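Local coordinates for uncharacterized protein (Legionella longbeachae NSW150, PDB 4JZA) that probably hydrolyses the 3-phosphate of phosphatidylinositol 3-phosphate, as a phosphoinositide phosphatase linked to lipid metabolism in the encounter between Legionella and its host, at residues 4-9 with 31-36; 140-145 with 610-615; 144-149 with 159-164. One frame throughout, in Å; residues are numbered along the deposited sequence.

Contact 1: 4-9 with 31-36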
loop_
_atom_site.group_PDB
_atom_site.type_symbol
_atom_site.label_atom_id
_atom_site.label_comp_id
_atom_site.label_asym_id
_atom_site.label_seq_id
_atom_site.Cartn_x
_atom_site.Cartn_y
_atom_site.Cartn_z
ATOM N N GLY A 4 2.270 -18.784 13.064
ATOM C CA GLY A 4 1.685 -18.933 14.372
ATOM C C GLY A 4 0.242 -18.505 14.418
ATOM O O GLY A 4 -0.365 -18.188 13.378
ATOM N N ILE A 5 -0.307 -18.527 15.639
ATOM C CA ILE A 5 -1.710 -18.334 15.865
ATOM C C ILE A 5 -1.961 -17.503 17.119
ATOM O O ILE A 5 -1.380 -17.741 18.177
ATOM C CB ILE A 5 -2.442 -19.675 16.038
ATOM C CG1 ILE A 5 -2.047 -20.664 14.941
ATOM C CG2 ILE A 5 -3.964 -19.461 16.009
ATOM C CD1 ILE A 5 -2.278 -22.118 15.289
ATOM N N ILE A 6 -2.843 -16.525 16.981
ATOM C CA ILE A 6 -3.263 -15.733 18.097
ATOM C C ILE A 6 -4.727 -15.998 18.377
ATOM O O ILE A 6 -5.584 -15.959 17.474
ATOM C CB ILE A 6 -3.081 -14.265 17.773
ATOM C CG1 ILE A 6 -1.577 -13.983 17.553
ATOM C CG2 ILE A 6 -3.677 -13.416 18.861
ATOM C CD1 ILE A 6 -1.184 -12.514 17.468
ATOM N N VAL A 7 -5.012 -16.288 19.631
ATOM C CA VAL A 7 -6.367 -16.483 20.072
ATOM C C VAL A 7 -6.666 -15.335 21.008
ATOM O O VAL A 7 -5.954 -15.122 21.981
ATOM C CB VAL A 7 -6.519 -17.800 20.816
ATOM C CG1 VAL A 7 -7.913 -17.918 21.397
ATOM C CG2 VAL A 7 -6.206 -18.973 19.879
ATOM N N ARG A 8 -7.688 -14.567 20.651
ATOM C CA ARG A 8 -8.090 -13.404 21.382
ATOM C C ARG A 8 -9.210 -13.858 22.240
ATOM O O ARG A 8 -10.170 -14.483 21.771
ATOM C CB ARG A 8 -8.567 -12.310 20.441
ATOM C CG ARG A 8 -7.454 -11.820 19.522
ATOM C CD ARG A 8 -7.950 -10.824 18.520
ATOM N NE ARG A 8 -8.486 -9.667 19.195
ATOM C CZ ARG A 8 -9.774 -9.317 19.174
ATOM N NH1 ARG A 8 -10.713 -10.014 18.513
ATOM N NH2 ARG A 8 -10.157 -8.244 19.820
ATOM N N VAL A 9 -9.120 -13.429 23.485
ATOM C CA VAL A 9 -9.887 -13.969 24.563
ATOM C C VAL A 9 -10.371 -12.809 25.427
ATOM O O VAL A 9 -9.603 -11.973 25.767
ATOM C CB VAL A 9 -8.930 -14.914 25.270
ATOM C CG1 VAL A 9 -8.981 -14.776 26.767
ATOM C CG2 VAL A 9 -9.182 -16.337 24.813
ATOM N N ILE A 31 -0.858 -18.438 20.766
ATOM C CA ILE A 31 -0.577 -17.441 21.785
ATOM C C ILE A 31 -1.912 -16.830 22.184
ATOM O O ILE A 31 -2.766 -16.597 21.345
ATOM C CB ILE A 31 0.252 -16.302 21.222
ATOM C CG1 ILE A 31 1.431 -16.833 20.432
ATOM C CG2 ILE A 31 0.734 -15.395 22.331
ATOM C CD1 ILE A 31 2.428 -17.608 21.268
ATOM N N LEU A 32 -2.078 -16.556 23.468
ATOM C CA LEU A 32 -3.259 -15.889 23.966
ATOM C C LEU A 32 -3.041 -14.416 23.961
ATOM O O LEU A 32 -1.951 -13.944 24.242
ATOM C CB LEU A 32 -3.566 -16.269 25.402
ATOM C CG LEU A 32 -4.288 -17.592 25.537
ATOM C CD1 LEU A 32 -4.294 -18.043 26.989
ATOM C CD2 LEU A 32 -5.703 -17.447 24.986
ATOM N N GLU A 33 -4.119 -13.706 23.656
ATOM C CA GLU A 33 -4.159 -12.251 23.648
ATOM C C GLU A 33 -5.475 -11.798 24.206
ATOM O O GLU A 33 -6.513 -12.325 23.858
ATOM C CB GLU A 33 -4.033 -11.763 22.229
ATOM C CG GLU A 33 -3.913 -10.278 22.088
ATOM C CD GLU A 33 -3.400 -9.933 20.728
ATOM O OE1 GLU A 33 -4.133 -9.269 19.978
ATOM O OE2 GLU A 33 -2.287 -10.388 20.416
ATOM N N THR A 34 -5.429 -10.808 25.066
ATOM C CA THR A 34 -6.621 -10.336 25.731
ATOM C C THR A 34 -7.257 -9.161 25.009
ATOM O O THR A 34 -6.533 -8.253 24.520
ATOM C CB THR A 34 -6.241 -9.891 27.117
ATOM O OG1 THR A 34 -6.106 -11.061 27.900
ATOM C CG2 THR A 34 -7.318 -9.119 27.729
ATOM N N TYR A 35 -8.594 -9.151 24.931
ATOM C CA TYR A 35 -9.318 -7.946 24.463
ATOM C C TYR A 35 -10.386 -7.501 25.451
ATOM O O TYR A 35 -10.787 -8.262 26.310
ATOM C CB TYR A 35 -9.931 -8.159 23.072
ATOM C CG TYR A 35 -11.083 -9.157 22.979
ATOM C CD1 TYR A 35 -10.859 -10.529 22.928
ATOM C CD2 TYR A 35 -12.391 -8.725 22.876
ATOM C CE1 TYR A 35 -11.913 -11.423 22.802
ATOM C CE2 TYR A 35 -13.447 -9.614 22.728
ATOM C CZ TYR A 35 -13.205 -10.953 22.688
ATOM O OH TYR A 35 -14.281 -11.812 22.564
ATOM N N TYR A 36 -10.828 -6.254 25.310
ATOM C CA TYR A 36 -11.837 -5.639 26.179
ATOM C C TYR A 36 -13.106 -5.289 25.399
ATOM O O TYR A 36 -13.176 -5.492 24.196
ATOM C CB TYR A 36 -11.243 -4.380 26.797
ATOM C CG TYR A 36 -9.966 -4.668 27.551
ATOM C CD1 TYR A 36 -8.743 -4.824 26.877
ATOM C CD2 TYR A 36 -9.980 -4.784 28.934
ATOM C CE1 TYR A 36 -7.573 -5.095 27.577
ATOM C CE2 TYR A 36 -8.827 -5.042 29.640
ATOM C CZ TYR A 36 -7.627 -5.203 28.964
ATOM O OH TYR A 36 -6.496 -5.463 29.701
HETATM O O HOH W 1 -6.486 -7.888 20.723
#
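Two parallel strands, 5-9 and 31-35, pair through five backbone hydrogen bonds in which each strand both donates and accepts. Ile31 N reaches Ile5 O at 2.7 Å, and Val7 N returns to Ile31 O at 2.8 Å. Farther along, Glu33 N binds Val7 O at 2.9 Å, while Val9 N binds Glu33 O almost along the C=O axis, also at 2.9 Å. The last bond, from Tyr35 N to Val9 O at 3.1 Å, arrives 39° above the carbonyl plane, where the strand is about to end. The intervening residues of 5-9 turn their backbone the other way: Ile6 and Arg8 pair with strand 144-150. Helix 17-26 connects the two strands as a beta-alpha-beta crossover, and 31-35 forms the border of the sheet.

On the face carrying Ile6, Arg8, Ile31 and Glu33, the Arg8 chain bends at chi3 (61°) and brings its guanidinium across the start of Tyr35. The Tyr35 ring takes the crowded position between its backbone N and carbonyl carbon, and Arg8 CZ sits 4.4 Å from its centroid in an off-centre cation-pi contact, the two planes being 31° apart. Each Arg8 nitrogen has an acceptor: NH1 meets Thr147 OG1, NH2 meets Ser602 O, and NE donates to a water 3.1 Å away that in turn donates to Glu33 OE1. Glu33, extended with CG anti to its N, lays its carboxylate against Ile6 CG2. On the reverse face Leu32 CD2 packs on Val9 CG2. Tyr35 OH bonds to Leu148 O.

Arg8 NE and Glu33 OE1, 4.4 Å apart, thus meet through water rather than in a direct salt bridge, and the buried guanidinium is probably stabilised by neutral acceptors and the Tyr35 face, with the Glu33 carboxylate as opposite charge at one remove.

Contact 2: 140-145 with 610-615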
loop_
_atom_site.group_PDB
_atom_site.type_symbol
_atom_site.label_atom_id
_atom_site.label_comp_id
_atom_site.label_asym_id
_atom_site.label_seq_id
_atom_site.Cartn_x
_atom_site.Cartn_y
_atom_site.Cartn_z
ATOM N N GLU A 140 7.578 -10.680 6.763
ATOM C CA GLU A 140 7.388 -11.075 8.132
ATOM C C GLU A 140 6.385 -12.220 8.213
ATOM O O GLU A 140 6.432 -12.990 9.146
ATOM C CB GLU A 140 6.834 -9.887 8.923
ATOM C CG GLU A 140 7.436 -9.643 10.304
ATOM C CD GLU A 140 6.798 -8.432 11.036
ATOM O OE1 GLU A 140 5.545 -8.331 11.110
ATOM O OE2 GLU A 140 7.539 -7.555 11.551
ATOM N N GLY A 141 5.471 -12.340 7.250
ATOM C CA GLY A 141 4.403 -13.334 7.352
ATOM C C GLY A 141 3.202 -12.876 8.174
ATOM O O GLY A 141 3.215 -11.804 8.738
ATOM N N ARG A 142 2.173 -13.715 8.285
ATOM C CA ARG A 142 0.950 -13.365 9.016
ATOM C C ARG A 142 0.546 -14.447 10.004
ATOM O O ARG A 142 0.548 -15.635 9.654
ATOM C CB ARG A 142 -0.212 -13.174 8.024
ATOM C CG ARG A 142 -1.478 -12.532 8.600
ATOM C CD ARG A 142 -2.622 -12.595 7.594
ATOM N NE ARG A 142 -3.712 -11.636 7.849
ATOM C CZ ARG A 142 -4.608 -11.237 6.930
ATOM N NH1 ARG A 142 -4.592 -11.706 5.690
ATOM N NH2 ARG A 142 -5.522 -10.329 7.233
ATOM N N TYR A 143 0.180 -14.021 11.216
ATOM C CA TYR A 143 -0.427 -14.870 12.235
ATOM C C TYR A 143 -1.870 -15.152 11.891
ATOM O O TYR A 143 -2.577 -14.238 11.543
ATOM C CB TYR A 143 -0.477 -14.151 13.577
ATOM C CG TYR A 143 0.795 -14.155 14.353
ATOM C CD1 TYR A 143 1.066 -15.184 15.254
ATOM C CD2 TYR A 143 1.706 -13.109 14.237
ATOM C CE1 TYR A 143 2.225 -15.199 15.985
ATOM C CE2 TYR A 143 2.870 -13.109 14.972
ATOM C CZ TYR A 143 3.118 -14.162 15.829
ATOM O OH TYR A 143 4.264 -14.178 16.543
ATOM N N ASP A 144 -2.313 -16.410 12.045
ATOM C CA ASP A 144 -3.748 -16.724 12.037
ATOM C C ASP A 144 -4.377 -16.165 13.297
ATOM O O ASP A 144 -3.758 -16.008 14.368
ATOM C CB ASP A 144 -4.063 -18.229 12.042
ATOM C CG ASP A 144 -3.425 -19.002 10.896
ATOM O OD1 ASP A 144 -3.025 -18.431 9.879
ATOM O OD2 ASP A 144 -3.342 -20.236 11.025
ATOM N N LEU A 145 -5.665 -15.925 13.156
ATOM C CA LEU A 145 -6.417 -15.173 14.135
ATOM C C LEU A 145 -7.650 -15.907 14.513
ATOM O O LEU A 145 -8.415 -16.302 13.633
ATOM C CB LEU A 145 -6.823 -13.863 13.509
ATOM C CG LEU A 145 -7.059 -12.768 14.520
ATOM C CD1 LEU A 145 -5.751 -12.335 15.153
ATOM C CD2 LEU A 145 -7.643 -11.613 13.741
ATOM N N GLY A 610 -6.401 -5.095 10.417
ATOM C CA GLY A 610 -5.174 -4.479 10.980
ATOM C C GLY A 610 -3.898 -5.158 10.559
ATOM O O GLY A 610 -2.858 -4.525 10.380
ATOM N N GLN A 611 -3.957 -6.458 10.392
ATOM C CA GLN A 611 -2.775 -7.168 10.009
ATOM C C GLN A 611 -2.243 -6.747 8.635
ATOM O O GLN A 611 -1.075 -6.947 8.346
ATOM C CB GLN A 611 -3.052 -8.646 10.007
ATOM C CG GLN A 611 -3.297 -9.238 11.390
ATOM C CD GLN A 611 -3.710 -10.702 11.306
ATOM O OE1 GLN A 611 -4.494 -11.118 10.440
ATOM N NE2 GLN A 611 -3.181 -11.481 12.175
ATOM N N ASN A 612 -3.118 -6.213 7.795
ATOM C CA ASN A 612 -2.723 -5.600 6.534
ATOM C C ASN A 612 -1.890 -4.332 6.679
ATOM O O ASN A 612 -0.969 -4.105 5.915
ATOM C CB ASN A 612 -3.938 -5.352 5.651
ATOM C CG ASN A 612 -4.520 -6.627 5.096
ATOM O OD1 ASN A 612 -4.091 -7.117 4.067
ATOM N ND2 ASN A 612 -5.504 -7.164 5.777
ATOM N N ALA A 613 -2.248 -3.487 7.637
ATOM C CA ALA A 613 -1.423 -2.355 8.031
ATOM C C ALA A 613 -1.565 -2.124 9.523
ATOM O O ALA A 613 -2.511 -1.479 9.949
ATOM C CB ALA A 613 -1.831 -1.116 7.265
ATOM N N PRO A 614 -0.547 -2.645 10.337
ATOM C CA PRO A 614 -0.861 -2.574 11.779
ATOM C C PRO A 614 -1.143 -1.185 12.334
ATOM O O PRO A 614 -0.480 -0.225 11.988
ATOM C CB PRO A 614 0.386 -3.141 12.442
ATOM C CG PRO A 614 0.833 -4.177 11.508
ATOM C CD PRO A 614 0.775 -3.436 10.222
ATOM N N GLY A 615 -2.123 -1.117 13.228
ATOM C CA GLY A 615 -2.673 0.120 13.742
ATOM C C GLY A 615 -3.850 0.617 12.934
ATOM O O GLY A 615 -4.425 1.655 13.207
HETATM O O HOH W 2 -5.178 -13.796 10.094
#
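The C-terminal part of helix 604-612 docks against the loop that links helix 122-140 to strand 144-150, so that helix and sheet of the alpha/beta core are joined across 464 residues of chain. The loop opens at Gly141, which leaves the preceding helix with a positive phi of 84°. Arg142 follows, its CG anti to the backbone N and its chain extended as far as NE, and it crosses the side chain of Gln611 at about a right angle. NE donates to Gln611 OE1 at 2.8 Å; the oxygen lies near the guanidinium plane, whereas NE stands 56° above the plane of the amide carbonyl, away from a lone pair. The rest of the guanidinium is held from outside, NH1 by Asn350 OD1 and NH2 by His608 O one turn back on the same helix, so the buried cation is gripped on all three nitrogens. Asn612 OD1 is bound to Ser340 N, while its ND2 lies beside Arg142 NH2 without a bond and shares Asn350 OD1 weakly.

Tyr143 contributes its backbone: Gln611 NE2 approaches Tyr143 O at 2.9 Å, in the carbonyl plane and on a lone pair. The phenol leads off toward Ile6 and Lys3. At Leu145, already in the strand, CD1 lies beside the same NE2; the two side chains run alongside each other, pointing opposite ways. With its two ends in use at once, as acceptor and as donor, the Gln611 amide is fixed in rotation. A water bridges the two groups, donating to both Tyr143 O (3.0 Å) and Gln611 OE1 (2.8 Å).

Contact 3: 144-149 with 159-164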
loop_
_atom_site.group_PDB
_atom_site.type_symbol
_atom_site.label_atom_id
_atom_site.label_comp_id
_atom_site.label_asym_id
_atom_site.label_seq_id
_atom_site.Cartn_x
_atom_site.Cartn_y
_atom_site.Cartn_z
ATOM N N ASP A 144 -2.313 -16.410 12.045
ATOM C CA ASP A 144 -3.748 -16.724 12.037
ATOM C C ASP A 144 -4.377 -16.165 13.297
ATOM O O ASP A 144 -3.758 -16.008 14.368
ATOM C CB ASP A 144 -4.063 -18.229 12.042
ATOM C CG ASP A 144 -3.425 -19.002 10.896
ATOM O OD1 ASP A 144 -3.025 -18.431 9.879
ATOM O OD2 ASP A 144 -3.342 -20.236 11.025
ATOM N N LEU A 145 -5.665 -15.925 13.156
ATOM C CA LEU A 145 -6.417 -15.173 14.135
ATOM C C LEU A 145 -7.650 -15.907 14.513
ATOM O O LEU A 145 -8.415 -16.302 13.633
ATOM C CB LEU A 145 -6.823 -13.863 13.509
ATOM C CG LEU A 145 -7.059 -12.768 14.520
ATOM C CD1 LEU A 145 -5.751 -12.335 15.153
ATOM C CD2 LEU A 145 -7.643 -11.613 13.741
ATOM N N VAL A 146 -7.813 -16.123 15.810
ATOM C CA VAL A 146 -8.997 -16.786 16.351
ATOM C C VAL A 146 -9.529 -15.863 17.409
ATOM O O VAL A 146 -8.762 -15.350 18.194
ATOM C CB VAL A 146 -8.640 -18.122 17.026
ATOM C CG1 VAL A 146 -9.876 -18.749 17.632
ATOM C CG2 VAL A 146 -7.985 -19.082 16.053
ATOM N N THR A 147 -10.823 -15.625 17.416
ATOM C CA THR A 147 -11.426 -14.800 18.453
ATOM C C THR A 147 -12.508 -15.609 19.201
ATOM O O THR A 147 -13.504 -16.060 18.647
ATOM C CB THR A 147 -12.007 -13.477 17.894
ATOM O OG1 THR A 147 -10.964 -12.677 17.250
ATOM C CG2 THR A 147 -12.651 -12.677 19.037
ATOM N N LEU A 148 -12.309 -15.724 20.506
ATOM C CA LEU A 148 -13.204 -16.486 21.353
ATOM C C LEU A 148 -14.170 -15.591 22.101
ATOM O O LEU A 148 -13.776 -14.664 22.788
ATOM C CB LEU A 148 -12.399 -17.310 22.350
ATOM C CG LEU A 148 -13.170 -18.190 23.326
ATOM C CD1 LEU A 148 -12.298 -19.355 23.748
ATOM C CD2 LEU A 148 -13.603 -17.392 24.541
ATOM N N LEU A 149 -15.449 -15.893 21.943
ATOM C CA LEU A 149 -16.522 -15.176 22.598
ATOM C C LEU A 149 -17.389 -16.150 23.380
ATOM O O LEU A 149 -17.776 -17.188 22.849
ATOM C CB LEU A 149 -17.371 -14.472 21.549
ATOM C CG LEU A 149 -18.121 -13.213 21.953
ATOM C CD1 LEU A 149 -17.213 -12.291 22.732
ATOM C CD2 LEU A 149 -18.642 -12.521 20.713
ATOM N N TYR A 159 -18.989 -21.483 23.908
ATOM C CA TYR A 159 -18.144 -20.456 23.337
ATOM C C TYR A 159 -18.235 -20.477 21.831
ATOM O O TYR A 159 -18.343 -21.529 21.225
ATOM C CB TYR A 159 -16.700 -20.656 23.774
ATOM C CG TYR A 159 -16.530 -20.678 25.264
ATOM C CD1 TYR A 159 -16.907 -21.780 26.005
ATOM C CD2 TYR A 159 -15.998 -19.600 25.931
ATOM C CE1 TYR A 159 -16.753 -21.802 27.373
ATOM C CE2 TYR A 159 -15.842 -19.615 27.296
ATOM C CZ TYR A 159 -16.221 -20.718 28.008
ATOM O OH TYR A 159 -16.060 -20.727 29.367
ATOM N N VAL A 160 -18.170 -19.301 21.233
ATOM C CA VAL A 160 -18.189 -19.179 19.791
ATOM C C VAL A 160 -16.828 -18.688 19.336
ATOM O O VAL A 160 -16.283 -17.754 19.898
ATOM C CB VAL A 160 -19.307 -18.230 19.321
ATOM C CG1 VAL A 160 -19.113 -17.819 17.870
ATOM C CG2 VAL A 160 -20.655 -18.903 19.488
ATOM N N LEU A 161 -16.279 -19.349 18.326
ATOM C CA LEU A 161 -14.982 -18.985 17.794
ATOM C C LEU A 161 -15.112 -18.479 16.380
ATOM O O LEU A 161 -15.642 -19.162 15.521
ATOM C CB LEU A 161 -14.055 -20.196 17.796
ATOM C CG LEU A 161 -13.071 -20.356 18.949
ATOM C CD1 LEU A 161 -13.713 -20.002 20.271
ATOM C CD2 LEU A 161 -12.535 -21.771 18.994
ATOM N N GLN A 162 -14.602 -17.281 16.141
ATOM C CA GLN A 162 -14.419 -16.785 14.792
ATOM C C GLN A 162 -12.975 -17.071 14.445
ATOM O O GLN A 162 -12.073 -16.784 15.233
ATOM C CB GLN A 162 -14.677 -15.305 14.725
ATOM C CG GLN A 162 -16.012 -14.860 15.284
ATOM C CD GLN A 162 -16.063 -13.377 15.222
ATOM O OE1 GLN A 162 -15.822 -12.867 14.227
ATOM N NE2 GLN A 162 -16.381 -12.702 16.200
ATOM N N VAL A 163 -12.765 -17.670 13.287
ATOM C CA VAL A 163 -11.455 -18.132 12.877
ATOM C C VAL A 163 -11.042 -17.633 11.491
ATOM O O VAL A 163 -11.805 -17.789 10.519
ATOM C CB VAL A 163 -11.474 -19.650 12.836
ATOM C CG1 VAL A 163 -10.158 -20.212 12.329
ATOM C CG2 VAL A 163 -11.731 -20.163 14.223
ATOM N N ASP A 164 -9.848 -17.060 11.366
ATOM C CA ASP A 164 -9.315 -16.733 10.002
ATOM C C ASP A 164 -7.922 -17.258 9.830
ATOM O O ASP A 164 -6.995 -16.823 10.502
ATOM C CB ASP A 164 -9.335 -15.225 9.687
ATOM C CG ASP A 164 -10.717 -14.714 9.294
ATOM O OD1 ASP A 164 -11.559 -14.507 10.184
ATOM O OD2 ASP A 164 -10.972 -14.507 8.103
#
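Strand 159-164 runs antiparallel to 144-149. At its start the Tyr159 ring meets Leu148 with CD2 of the tyrosine 3.5 Å from CD2 of the leucine, the two side chains crossing obliquely; the hydroxyl goes on to Glu361 OE1. Val160 makes the first hydrogen-bonded pair, with Leu149: Val160 N to Leu149 O is 2.7 Å and Leu149 N to Val160 O 2.9 Å, both nearly along the carbonyl axes.

Leu161 belongs to a non-hydrogen-bonded pair with Leu148 and bridges two apolar partners. Its CD1 lies 3.6 Å from Leu148 CG, while its own CG rests on Val146 CG1, so one leucine spans two residues of the partner strand. Beyond this strand, Leu357 of strand 352-359 touches Leu161.

Gln162 pairs with Thr147 on the reverse face; its N reaches Thr147 O at 3.0 Å, and its O accepts from Thr147 N at 2.8 Å. Their polar tips lie on the same face and find separate partners, Gln162 NE2 with Ser602 OG and Thr147 OG1 with His604 ND1. Val163 then sets CG2 against Val146 CG1 on the apolar face. The strand segment closes with Asp164, whose N and O clasp Leu145: Asp164 N to Leu145 O is 2.8 Å, and Leu145 N to Asp164 O is 3.1 Å. Arg374 NH1 forms a salt bridge with Asp164 OD2 and probably offsets the buried charge, while His604, through NE2, ties Asp164 OD1 to Thr147 OG1 on the face carrying Thr147, Gln162 and Asp164.

Six backbone bonds in reciprocal pairs, with apolar pairs between them on one face, mark the beta hairpin formed by strands 144-150 and 159-166 within the central mixed sheet.

Overall arrangement
Contacts 2 and 3 use strand 144-150, and contact 1 borders it through strand 5-10. Contacts 1 and 3 have centres about 9 Å apart and are joined by probable backbone bonds, Ile6 O to Val146 N and Arg8 O to Leu148 N, each 2.8 Å. Contact 2, centred about 13 Å from contact 1, meets it through a probable bond from Ile6 N to Asp144 O (2.8 Å); it shares Asp144 and Leu145 with contact 3. Together they occupy strands 31-35, 5-10, 144-150 and 159-166 at one end of the sheet. Three strands farther on, 545-549 leads into a Cys-Val-Ser-Gly-Lys-Asp-Arg sequence fitting the CX5R phosphatase loop, probably the active site.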